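Local coordinates for protein putative dehydratase (Mesorhizobium loti, PDB 2POZ) that probably acts as a lyase, perhaps a dehydratase, of the mandelate racemase branch of the enolase superfamily, although its substrate remains unidentified, at residues R123-A128 and S355-M360; P279-A284 and S312-A317; A305-G310 and I330-P335. One frame throughout, in Å; residues are numbered along the deposited sequence.

Contact 1: residues R123-A128 and S355-M360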
loop_
_atom_site.group_PDB
_atom_site.type_symbol
_atom_site.label_atom_id
_atom_site.label_comp_id
_atom_site.label_asym_id
_atom_site.label_seq_id
_atom_site.Cartn_x
_atom_site.Cartn_y
_atom_site.Cartn_z
ATOM N N ARG A 123 -1.894 -19.292 39.493
ATOM C CA ARG A 123 -0.597 -18.693 39.769
ATOM C C ARG A 123 0.068 -18.308 38.459
ATOM O O ARG A 123 -0.290 -18.822 37.401
ATOM C CB ARG A 123 0.293 -19.680 40.541
ATOM C CG ARG A 123 0.683 -20.919 39.749
ATOM C CD ARG A 123 1.442 -21.922 40.605
ATOM N NE ARG A 123 2.326 -22.765 39.799
ATOM C CZ ARG A 123 1.916 -23.696 38.940
ATOM N NH1 ARG A 123 0.621 -23.930 38.766
ATOM N NH2 ARG A 123 2.810 -24.379 38.231
ATOM N N VAL A 124 1.029 -17.393 38.532
ATOM C CA VAL A 124 1.738 -16.955 37.341
ATOM C C VAL A 124 3.232 -16.920 37.576
ATOM O O VAL A 124 3.700 -16.573 38.659
ATOM C CB VAL A 124 1.316 -15.542 36.901
ATOM C CG1 VAL A 124 -0.116 -15.551 36.403
ATOM C CG2 VAL A 124 1.484 -14.570 38.063
ATOM N N ARG A 125 3.974 -17.291 36.546
ATOM C CA ARG A 125 5.419 -17.273 36.596
ATOM C C ARG A 125 5.846 -15.832 36.311
ATOM O O ARG A 125 5.163 -15.103 35.587
ATOM C CB ARG A 125 5.979 -18.202 35.525
ATOM C CG ARG A 125 7.484 -18.267 35.495
ATOM C CD ARG A 125 7.941 -19.218 34.414
ATOM N NE ARG A 125 9.367 -19.076 34.171
ATOM C CZ ARG A 125 9.887 -18.789 32.985
ATOM N NH1 ARG A 125 9.090 -18.617 31.939
ATOM N NH2 ARG A 125 11.199 -18.674 32.849
ATOM N N ALA A 126 6.972 -15.418 36.874
ATOM C CA ALA A 126 7.442 -14.060 36.661
ATOM C C ALA A 126 8.916 -14.021 36.319
ATOM O O ALA A 126 9.643 -14.962 36.602
ATOM C CB ALA A 126 7.189 -13.221 37.916
ATOM N N TYR A 127 9.346 -12.934 35.690
ATOM C CA TYR A 127 10.753 -12.756 35.389
ATOM C C TYR A 127 11.190 -11.646 36.336
ATOM O O TYR A 127 10.359 -10.877 36.817
ATOM C CB TYR A 127 10.979 -12.372 33.917
ATOM C CG TYR A 127 10.408 -11.048 33.461
ATOM C CD1 TYR A 127 11.050 -9.845 33.752
ATOM C CD2 TYR A 127 9.244 -11.001 32.688
ATOM C CE1 TYR A 127 10.551 -8.624 33.277
ATOM C CE2 TYR A 127 8.734 -9.789 32.210
ATOM C CZ TYR A 127 9.392 -8.607 32.509
ATOM O OH TYR A 127 8.881 -7.411 32.052
ATOM N N ALA A 128 12.479 -11.572 36.630
ATOM C CA ALA A 128 12.971 -10.544 37.532
ATOM C C ALA A 128 13.594 -9.347 36.804
ATOM O O ALA A 128 14.283 -9.501 35.796
ATOM C CB ALA A 128 13.994 -11.158 38.511
ATOM N N SER A 355 9.636 -18.804 44.652
ATOM C CA SER A 355 10.465 -19.278 43.550
ATOM C C SER A 355 10.070 -18.657 42.208
ATOM O O SER A 355 9.985 -19.349 41.199
ATOM C CB SER A 355 10.390 -20.805 43.457
ATOM O OG SER A 355 10.944 -21.411 44.610
ATOM N N GLY A 356 9.830 -17.349 42.206
ATOM C CA GLY A 356 9.476 -16.655 40.975
ATOM C C GLY A 356 8.041 -16.824 40.515
ATOM O O GLY A 356 7.722 -16.577 39.349
ATOM N N TYR A 357 7.174 -17.241 41.428
ATOM C CA TYR A 357 5.763 -17.443 41.124
ATOM C C TYR A 357 4.882 -16.682 42.102
ATOM O O TYR A 357 5.182 -16.612 43.290
ATOM C CB TYR A 357 5.413 -18.930 41.209
ATOM C CG TYR A 357 5.805 -19.750 40.007
ATOM C CD1 TYR A 357 4.891 -19.991 38.983
ATOM C CD2 TYR A 357 7.076 -20.304 39.901
ATOM C CE1 TYR A 357 5.227 -20.770 37.886
ATOM C CE2 TYR A 357 7.430 -21.087 38.796
ATOM C CZ TYR A 357 6.493 -21.314 37.796
ATOM O OH TYR A 357 6.816 -22.078 36.700
ATOM N N PHE A 358 3.794 -16.115 41.593
ATOM C CA PHE A 358 2.838 -15.383 42.417
ATOM C C PHE A 358 1.513 -16.128 42.416
ATOM O O PHE A 358 1.004 -16.487 41.347
ATOM C CB PHE A 358 2.578 -13.983 41.853
ATOM C CG PHE A 358 3.553 -12.948 42.310
ATOM C CD1 PHE A 358 3.633 -12.592 43.657
ATOM C CD2 PHE A 358 4.379 -12.311 41.395
ATOM C CE1 PHE A 358 4.528 -11.602 44.082
ATOM C CE2 PHE A 358 5.274 -11.323 41.806
ATOM C CZ PHE A 358 5.349 -10.966 43.151
ATOM N N GLU A 359 0.952 -16.359 43.598
ATOM C CA GLU A 359 -0.345 -17.023 43.699
ATOM C C GLU A 359 -1.416 -15.951 43.500
ATOM O O GLU A 359 -1.239 -14.814 43.928
ATOM C CB GLU A 359 -0.517 -17.667 45.081
ATOM C CG GLU A 359 0.187 -19.009 45.256
ATOM C CD GLU A 359 -0.456 -20.114 44.435
ATOM O OE1 GLU A 359 -1.674 -20.340 44.588
ATOM O OE2 GLU A 359 0.255 -20.765 43.639
HETATM N N MSE A 360 -2.522 -16.301 42.852
HETATM C CA MSE A 360 -3.593 -15.327 42.633
HETATM C C MSE A 360 -4.251 -15.005 43.974
HETATM O O MSE A 360 -4.555 -15.905 44.752
HETATM C CB MSE A 360 -4.649 -15.892 41.673
HETATM C CG MSE A 360 -4.098 -16.377 40.339
HETATM SE SE MSE A 360 -3.129 -15.006 39.375
HETATM C CE MSE A 360 -1.372 -15.302 40.107
#

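Contact 2: residues P279-A284 and S312-A317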
loop_
_atom_site.group_PDB
_atom_site.type_symbol
_atom_site.label_atom_id
_atom_site.label_comp_id
_atom_site.label_asym_id
_atom_site.label_seq_id
_atom_site.Cartn_x
_atom_site.Cartn_y
_atom_site.Cartn_z
ATOM N N PRO A 279 1.353 -3.668 28.233
ATOM C CA PRO A 279 0.625 -2.550 28.832
ATOM C C PRO A 279 0.757 -2.559 30.350
ATOM O O PRO A 279 0.959 -3.610 30.958
ATOM C CB PRO A 279 -0.811 -2.801 28.392
ATOM C CG PRO A 279 -0.893 -4.303 28.390
ATOM C CD PRO A 279 0.426 -4.689 27.713
ATOM N N ASP A 280 0.643 -1.383 30.952
ATOM C CA ASP A 280 0.714 -1.242 32.405
ATOM C C ASP A 280 -0.699 -0.843 32.833
ATOM O O ASP A 280 -1.214 0.166 32.351
ATOM C CB ASP A 280 1.701 -0.134 32.772
ATOM C CG ASP A 280 1.897 0.004 34.277
ATOM O OD1 ASP A 280 0.907 -0.109 35.036
ATOM O OD2 ASP A 280 3.051 0.237 34.698
ATOM N N ILE A 281 -1.333 -1.610 33.720
ATOM C CA ILE A 281 -2.703 -1.254 34.114
ATOM C C ILE A 281 -2.779 0.123 34.762
ATOM O O ILE A 281 -3.852 0.722 34.823
ATOM C CB ILE A 281 -3.353 -2.282 35.079
ATOM C CG1 ILE A 281 -2.603 -2.324 36.410
ATOM C CG2 ILE A 281 -3.412 -3.657 34.423
ATOM C CD1 ILE A 281 -3.353 -3.107 37.487
ATOM N N GLY A 282 -1.637 0.620 35.235
ATOM C CA GLY A 282 -1.580 1.930 35.869
ATOM C C GLY A 282 -1.379 3.100 34.913
ATOM O O GLY A 282 -1.362 4.259 35.335
ATOM N N THR A 283 -1.209 2.810 33.628
ATOM C CA THR A 283 -1.037 3.863 32.635
ATOM C C THR A 283 -1.848 3.606 31.361
ATOM O O THR A 283 -2.232 4.548 30.681
ATOM C CB THR A 283 0.450 4.052 32.208
ATOM O OG1 THR A 283 0.889 2.906 31.470
ATOM C CG2 THR A 283 1.346 4.244 33.423
ATOM N N ALA A 284 -2.115 2.340 31.050
ATOM C CA ALA A 284 -2.856 1.987 29.836
ATOM C C ALA A 284 -4.335 2.368 29.839
ATOM O O ALA A 284 -4.988 2.355 28.789
ATOM C CB ALA A 284 -2.708 0.496 29.550
ATOM N N SER A 312 3.112 -2.512 46.208
ATOM C CA SER A 312 2.432 -3.806 46.263
ATOM C C SER A 312 1.001 -3.704 45.721
ATOM O O SER A 312 0.436 -4.695 45.251
ATOM C CB SER A 312 2.369 -4.310 47.707
ATOM O OG SER A 312 3.659 -4.527 48.242
ATOM N N LEU A 313 0.407 -2.519 45.808
ATOM C CA LEU A 313 -0.960 -2.339 45.325
ATOM C C LEU A 313 -1.082 -2.600 43.823
ATOM O O LEU A 313 -1.832 -3.479 43.404
ATOM C CB LEU A 313 -1.479 -0.928 45.649
ATOM C CG LEU A 313 -2.891 -0.593 45.126
ATOM C CD1 LEU A 313 -3.890 -1.637 45.611
ATOM C CD2 LEU A 313 -3.308 0.798 45.595
ATOM N N ILE A 314 -0.349 -1.857 43.000
ATOM C CA ILE A 314 -0.456 -2.073 41.558
ATOM C C ILE A 314 -0.035 -3.482 41.142
ATOM O O ILE A 314 -0.541 -4.014 40.159
ATOM C CB ILE A 314 0.341 -1.026 40.744
ATOM C CG1 ILE A 314 -0.061 -1.129 39.268
ATOM C CG2 ILE A 314 1.834 -1.249 40.894
ATOM C CD1 ILE A 314 0.152 0.157 38.483
ATOM N N GLU A 315 0.871 -4.096 41.893
ATOM C CA GLU A 315 1.296 -5.458 41.571
ATOM C C GLU A 315 0.129 -6.417 41.811
ATOM O O GLU A 315 -0.146 -7.302 41.001
ATOM C CB GLU A 315 2.483 -5.889 42.443
ATOM C CG GLU A 315 3.766 -5.125 42.192
ATOM C CD GLU A 315 4.905 -5.591 43.086
ATOM O OE1 GLU A 315 5.146 -6.820 43.138
ATOM O OE2 GLU A 315 5.556 -4.733 43.729
ATOM N N THR A 316 -0.560 -6.236 42.934
ATOM C CA THR A 316 -1.690 -7.092 43.268
ATOM C C THR A 316 -2.836 -6.875 42.286
ATOM O O THR A 316 -3.490 -7.828 41.860
ATOM C CB THR A 316 -2.170 -6.822 44.703
ATOM O OG1 THR A 316 -1.096 -7.091 45.608
ATOM C CG2 THR A 316 -3.358 -7.708 45.056
ATOM N N ALA A 317 -3.075 -5.620 41.924
ATOM C CA ALA A 317 -4.133 -5.295 40.972
ATOM C C ALA A 317 -3.840 -5.956 39.624
ATOM O O ALA A 317 -4.743 -6.443 38.943
ATOM C CB ALA A 317 -4.231 -3.788 40.801
#

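Contact 3: residues A305-G310 and I330-P335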
loop_
_atom_site.group_PDB
_atom_site.type_symbol
_atom_site.label_atom_id
_atom_site.label_comp_id
_atom_site.label_asym_id
_atom_site.label_seq_id
_atom_site.Cartn_x
_atom_site.Cartn_y
_atom_site.Cartn_z
ATOM N N ALA A 305 2.688 -9.558 28.354
ATOM C CA ALA A 305 3.600 -9.546 29.498
ATOM C C ALA A 305 3.393 -8.168 30.139
ATOM O O ALA A 305 4.156 -7.231 29.883
ATOM C CB ALA A 305 5.028 -9.700 29.033
ATOM N N PRO A 306 2.360 -8.037 30.992
ATOM C CA PRO A 306 2.040 -6.773 31.659
ATOM C C PRO A 306 3.221 -6.138 32.363
ATOM O O PRO A 306 3.963 -6.802 33.079
ATOM C CB PRO A 306 0.938 -7.157 32.641
ATOM C CG PRO A 306 0.316 -8.375 32.008
ATOM C CD PRO A 306 1.531 -9.126 31.534
ATOM N N HIS A 307 3.402 -4.843 32.139
ATOM C CA HIS A 307 4.482 -4.143 32.803
ATOM C C HIS A 307 3.949 -3.662 34.144
ATOM O O HIS A 307 2.828 -3.147 34.236
ATOM C CB HIS A 307 4.949 -2.944 31.980
ATOM C CG HIS A 307 5.946 -2.091 32.694
ATOM N ND1 HIS A 307 5.608 -0.899 33.298
ATOM C CD2 HIS A 307 7.262 -2.283 32.951
ATOM C CE1 HIS A 307 6.673 -0.393 33.893
ATOM N NE2 HIS A 307 7.689 -1.213 33.699
ATOM N N VAL A 308 4.746 -3.842 35.186
ATOM C CA VAL A 308 4.343 -3.403 36.513
ATOM C C VAL A 308 5.553 -3.008 37.341
ATOM O O VAL A 308 6.480 -3.799 37.520
ATOM C CB VAL A 308 3.574 -4.507 37.271
ATOM C CG1 VAL A 308 2.262 -4.784 36.584
ATOM C CG2 VAL A 308 4.388 -5.771 37.313
ATOM N N CYS A 309 5.542 -1.773 37.825
ATOM C CA CYS A 309 6.616 -1.267 38.669
ATOM C C CYS A 309 6.096 -0.135 39.548
ATOM O O CYS A 309 6.076 1.026 39.142
ATOM C CB CYS A 309 7.795 -0.765 37.836
ATOM S SG CYS A 309 9.190 -0.221 38.862
ATOM N N GLY A 310 5.673 -0.492 40.754
ATOM C CA GLY A 310 5.156 0.483 41.697
ATOM C C GLY A 310 5.134 -0.150 43.072
ATOM O O GLY A 310 6.069 -0.848 43.446
ATOM N N ILE A 330 3.809 -13.823 30.817
ATOM C CA ILE A 330 4.617 -13.873 32.031
ATOM C C ILE A 330 4.441 -12.571 32.829
ATOM O O ILE A 330 4.078 -11.539 32.269
ATOM C CB ILE A 330 6.104 -14.079 31.628
ATOM C CG1 ILE A 330 6.968 -14.421 32.839
ATOM C CG2 ILE A 330 6.618 -12.835 30.927
ATOM C CD1 ILE A 330 8.378 -14.868 32.447
ATOM N N HIS A 331 4.699 -12.637 34.133
ATOM C CA HIS A 331 4.562 -11.493 35.043
ATOM C C HIS A 331 5.935 -10.831 35.288
ATOM O O HIS A 331 6.967 -11.494 35.198
ATOM C CB HIS A 331 3.979 -12.001 36.370
ATOM C CG HIS A 331 3.810 -10.948 37.422
ATOM N ND1 HIS A 331 2.649 -10.220 37.571
ATOM C CD2 HIS A 331 4.638 -10.538 38.414
ATOM C CE1 HIS A 331 2.767 -9.412 38.611
ATOM N NE2 HIS A 331 3.964 -9.586 39.141
ATOM N N GLU A 332 5.940 -9.534 35.602
ATOM C CA GLU A 332 7.185 -8.803 35.875
ATOM C C GLU A 332 7.305 -8.391 37.348
ATOM O O GLU A 332 6.373 -7.826 37.917
ATOM C CB GLU A 332 7.274 -7.544 35.002
ATOM C CG GLU A 332 8.490 -6.663 35.319
ATOM C CD GLU A 332 8.577 -5.427 34.438
ATOM O OE1 GLU A 332 7.518 -4.813 34.177
ATOM O OE2 GLU A 332 9.702 -5.062 34.023
ATOM N N HIS A 333 8.460 -8.652 37.957
ATOM C CA HIS A 333 8.671 -8.299 39.361
ATOM C C HIS A 333 10.062 -7.684 39.603
ATOM O O HIS A 333 11.031 -8.048 38.934
ATOM C CB HIS A 333 8.483 -9.550 40.225
ATOM C CG HIS A 333 8.484 -9.278 41.698
ATOM N ND1 HIS A 333 7.638 -8.364 42.287
ATOM C CD2 HIS A 333 9.216 -9.815 42.703
ATOM C CE1 HIS A 333 7.846 -8.350 43.591
ATOM N NE2 HIS A 333 8.799 -9.220 43.870
ATOM N N TYR A 334 10.133 -6.740 40.542
ATOM C CA TYR A 334 11.381 -6.060 40.912
ATOM C C TYR A 334 11.619 -6.353 42.399
ATOM O O TYR A 334 11.476 -5.469 43.243
ATOM C CB TYR A 334 11.256 -4.537 40.743
ATOM C CG TYR A 334 11.053 -4.035 39.329
ATOM C CD1 TYR A 334 12.044 -3.292 38.684
ATOM C CD2 TYR A 334 9.855 -4.261 38.650
ATOM C CE1 TYR A 334 11.842 -2.779 37.394
ATOM C CE2 TYR A 334 9.644 -3.757 37.363
ATOM C CZ TYR A 334 10.639 -3.015 36.744
ATOM O OH TYR A 334 10.419 -2.496 35.483
ATOM N N PRO A 335 11.992 -7.595 42.736
ATOM C CA PRO A 335 12.223 -7.943 44.142
ATOM C C PRO A 335 13.218 -7.064 44.917
ATOM O O PRO A 335 13.004 -6.782 46.092
ATOM C CB PRO A 335 12.650 -9.415 44.066
ATOM C CG PRO A 335 13.323 -9.503 42.739
ATOM C CD PRO A 335 12.403 -8.696 41.847
HETATM O O HOH W 1 5.339 -9.117 32.273
HETATM O O HOH W 2 3.256 -8.430 35.274
HETATM O O HOH W 3 6.745 -5.372 39.665
#

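Contact 1: residues R123-A128 and S355-M360
Y357 lays one face of its ring against R125, whose CA sits 4.1 Å from the ring centroid in a CH-pi contact across two antiparallel strands. CG of R125, anti to the backbone N (chi1 -180°), lies over the same face toward the rim, and R125 CB is 3.6 Å from Y357 CE1. The R125 guanidinium passes beyond the ring, its plane turned 47° from it, to a salt bridge with E201. Arginine suits this place because its methylene stem covers an aromatic face while its end reaches a charge. R123 approaches the ring obliquely, NE 3.9 Å from Y357 CD1, and E359, bent about its CB-CG bond, brings OE2 to 3.3 Å from R123 CB. An alanine in place of Y357 would probably uncover the stem of R125 and leave its chain freer to turn. On the other face of the sheet V124 CG2 meets CE of M360, a selenomethionine, at 3.6 Å, the two side chains crossing at about a right angle. V124 and F358 exchange two backbone hydrogen bonds, and A126 N gives a third to G356 O (2.8 Å); the positive phi of G356 (78°) favours glycine. V124 and F358 both rest on L319 of helix 312-324, and F358 also meets the rings of H331 and H333. Strand 123-128 thus lies between 331-333, its parallel neighbour, and 357-359, its antiparallel one; 357-359 is added on the edge away from the junction of the first and last barrel strands.

Contact 2: residues P279-A284 and S312-A317
I281 and A317 meet more tightly than usual van der Waals contact, I281 CD1 lying 3.5 Å from A317 CB; the small alanine side chain allows the isoleucine to come this near. The other apolar contact sets I281 beside I314: the two chains slide past each other in opposite directions, with their CG1 atoms 4.0 Å apart. I314 holds CG1 anti to its backbone N (chi1 -168°), and its CD1 ends 3.6 Å from G282 CA. A CB at G282 would probably collide with that methyl, consistent with glycine here. The same CD1 crosses 3.5 Å from D280 OD1, placing a hydrocarbon beside the carboxylate.

Polar bonds are made within each segment or to outside residues, not between the two. D280 OD1 accepts from G282 N at 2.7 Å, on the anti side and 25° out of the carboxylate plane, forming an Asx turn, while D280 O takes both T283 N and A284 N. In the helix, T316 OG1 and T316 N reach S312 O from opposite faces of its plane.

The D280 carboxylate is thus held at both oxygens, OD1 by G282 N and OD2 by H307 ND1, consistent with the His-Asp pair of mandelate racemase-like enzymes.

Contact 3: residues A305-G310 and I330-P335
C309 places its sulfur over the centre of the Y334 ring, 3.8 Å from the centroid and 11° off the normal, a sulfur-aromatic contact at the tight end of this pairing. The thiol stands there because SG is anti to the backbone N (chi1 -177°); C309 CB meanwhile touches Y334 CE2 at 3.5 Å. V308 O approaches the same ring at its edge, 3.2 Å from CE2, where the C-H dipoles suit a carbonyl. A water sits at the ring edge too, in plane and near V308 O. Alongside, E332 stretches its extended chain across, and OE1 takes V308 N at 3.1 Å, though the position of OE1 is less sure. Its other oxygen, OE2, bonds N129 and pairs with K157.

Toward A305 and I330 the segments are joined more loosely, through water. P306, itself without an N-H, offers its carbonyl to two waters: one, 2.8 Å from P306 O, also donates to I330 O, and the other accepts from E332 N at 2.9 Å. A305, small enough for a close approach, sets its CA 3.4 Å from I330 O. Two waters and this contact thus join the loop to the strand.

H307, in the loop after strand 303-304, and E332, on strand 331-333, lie toward the C-terminal ends of barrel strands; H307 ND1 bonds D280 OD2, consistent with an active-site position as in mandelate racemase.

In the fold
From the N terminus, strand 123-128 comes first, opening the C-terminal barrel, and contact 1 closes the longest loop by bringing back segment 355-360 after 226 intervening residues. Contacts 2 and 3 are both nested inside it. They cross one another: 279-284 is followed by 305-310, then by 312-317, the partner of the first, and by 330-335, the partner of the second. Contact 2 ties the loop after strand 276-277 to helix 312-324, and contact 3 the loop after strand 303-304 to strand 331-333. Backbone bonds between 123-128 and 331-333 join contacts 1 and 3, completing the barrel, while P279 with H307 links contacts 2 and 3.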